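Local structure of tail fiber protein (6CL6) at the interface of chains A and B. The protein forms the receptor-binding tail fiber of the R2 pyocin, a contractile injection system of Pseudomonas aeruginosa, probably recognising the surface of target cells. Coordinates in Å, arbitrary orientation; residue numbers count along the deposited sequence, not the author numbering. Chains: chain A/B, Tail fiber protein.

The interface of chains A and B. Residues chain A 73, 91-92, 98; chain B 77, 87, 89, 101, 103.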
loop_
_atom_site.group_PDB
_atom_site.type_symbol
_atom_site.label_atom_id
_atom_site.label_comp_id
_atom_site.label_asym_id
_atom_site.label_seq_id
_atom_site.Cartn_x
_atom_site.Cartn_y
_atom_site.Cartn_z
ATOM N N TYR A 73 -33.903 1.152 59.850
ATOM C CA TYR A 73 -34.209 2.235 60.777
ATOM C C TYR A 73 -34.742 3.411 59.989
ATOM O O TYR A 73 -34.163 3.790 58.958
ATOM C CB TYR A 73 -32.969 2.676 61.544
ATOM C CG TYR A 73 -32.288 1.620 62.353
ATOM C CD1 TYR A 73 -31.283 0.840 61.811
ATOM C CD2 TYR A 73 -32.605 1.458 63.690
ATOM C CE1 TYR A 73 -30.658 -0.117 62.607
ATOM C CE2 TYR A 73 -31.980 0.553 64.466
ATOM C CZ TYR A 73 -31.025 -0.237 63.930
ATOM O OH TYR A 73 -30.415 -1.162 64.769
ATOM N N THR A 91 -31.994 4.012 57.078
ATOM C CA THR A 91 -30.661 3.435 57.090
ATOM C C THR A 91 -30.781 1.949 57.401
ATOM O O THR A 91 -31.667 1.527 58.143
ATOM C CB THR A 91 -29.756 4.128 58.093
ATOM O OG1 THR A 91 -30.413 4.169 59.376
ATOM C CG2 THR A 91 -29.476 5.555 57.620
ATOM N N SER A 92 -29.884 1.162 56.811
ATOM C CA SER A 92 -30.022 -0.282 56.829
ATOM C C SER A 92 -29.787 -0.837 58.217
ATOM O O SER A 92 -28.988 -0.324 59.001
ATOM C CB SER A 92 -29.032 -0.913 55.826
ATOM O OG SER A 92 -27.708 -0.414 56.058
ATOM N N GLU A 98 -26.478 1.157 53.786
ATOM C CA GLU A 98 -27.242 1.901 52.802
ATOM C C GLU A 98 -28.106 2.961 53.464
ATOM O O GLU A 98 -28.553 2.795 54.598
ATOM C CB GLU A 98 -28.167 0.989 51.999
ATOM C CG GLU A 98 -27.439 0.027 51.125
ATOM C CD GLU A 98 -28.339 -0.980 50.442
ATOM O OE1 GLU A 98 -29.490 -0.649 50.083
ATOM O OE2 GLU A 98 -27.885 -2.130 50.296
ATOM N N MET B 77 -28.509 4.849 66.160
ATOM C CA MET B 77 -29.858 4.351 66.334
ATOM C C MET B 77 -29.720 2.895 66.721
ATOM O O MET B 77 -28.952 2.172 66.084
ATOM C CB MET B 77 -30.674 4.532 65.076
ATOM C CG MET B 77 -30.871 5.981 64.679
ATOM S SD MET B 77 -31.297 6.192 62.938
ATOM C CE MET B 77 -29.693 6.181 62.128
ATOM N N SER B 87 -27.314 1.443 63.852
ATOM C CA SER B 87 -27.056 2.136 62.591
ATOM C C SER B 87 -26.445 3.480 62.939
ATOM O O SER B 87 -26.820 4.097 63.947
ATOM C CB SER B 87 -28.316 2.325 61.782
ATOM O OG SER B 87 -28.167 3.342 60.795
ATOM N N ILE B 89 -24.889 7.336 61.282
ATOM C CA ILE B 89 -24.673 8.331 60.262
ATOM C C ILE B 89 -23.569 9.258 60.767
ATOM O O ILE B 89 -23.705 9.866 61.839
ATOM C CB ILE B 89 -25.939 9.133 59.975
ATOM C CG1 ILE B 89 -27.088 8.216 59.532
ATOM C CG2 ILE B 89 -25.722 10.213 58.928
ATOM C CD1 ILE B 89 -28.417 8.893 59.550
ATOM N N VAL B 101 -22.397 6.336 56.254
ATOM C CA VAL B 101 -23.301 5.461 56.990
ATOM C C VAL B 101 -22.664 4.082 57.189
ATOM O O VAL B 101 -21.905 3.607 56.352
ATOM C CB VAL B 101 -24.640 5.369 56.214
ATOM C CG1 VAL B 101 -24.455 4.694 54.871
ATOM C CG2 VAL B 101 -25.697 4.618 57.036
ATOM N N VAL B 103 -23.312 0.154 59.871
ATOM C CA VAL B 103 -24.267 -0.649 60.618
ATOM C C VAL B 103 -23.533 -1.767 61.342
ATOM O O VAL B 103 -22.513 -2.279 60.869
ATOM C CB VAL B 103 -25.373 -1.203 59.688
ATOM C CG1 VAL B 103 -24.726 -2.148 58.648
ATOM C CG2 VAL B 103 -26.463 -1.900 60.484
HETATM O O HOH W 1 -27.196 1.820 58.739
#
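A:Thr91 and B:Ser87 meet through their side-chain hydroxyls where strand 85-92 of one fiber subunit faces the same strand of its neighbour. The deposited assembly holds three copies, as expected of a trimeric tail fiber, and this patch joins two of them without exact two-fold symmetry. From A:Thr91 CB, which lies 3.2 Å from B:Ser87 OG, the side chain forks. Its hydroxyl OG1 hydrogen-bonds B:Ser87 OG at 2.8 Å, while the terminal methyl CE of B:Met77, whose chain crosses at about a right angle, touches the same oxygen at 3.5 Å. The other branch, the methyl CG2, packs 3.9 Å from B:Val101 CG2 as the two side chains pass in opposite directions, and also meets B:Ile89 CD1, again roughly at right angles. Threonine suits this place because one branch serves a polar partner and the other an apolar one; valine and isoleucine supply matching methyls.

B:Ser87 is small enough for its CB to come up to one face of A:Tyr73 just beyond the CD1–CE1 border, 3.3 Å from CD1. Its OG, anti to the backbone N (chi1 161°), points away toward A:Thr91 and also contacts water 1 at 2.7 Å. That water continues to the carbonyl A:Ser92 O, which lies in the ring plane at the edge of A:Tyr73. B:Met77 CB stands off the same ring face, towards CD2, 3.9 Å from A:Tyr73 CD2; the two side chains run past each other in opposite directions, and the flexible methionine bends at chi3 (-84°) to carry CE to the threonine. Within chain A, the backbone N of A:Glu98 donates to A:Ser92 OG, tying the strand end to the following loop. On the other chain, B:Val103 CG2 abuts A:Ser92 O at 3.3 Å.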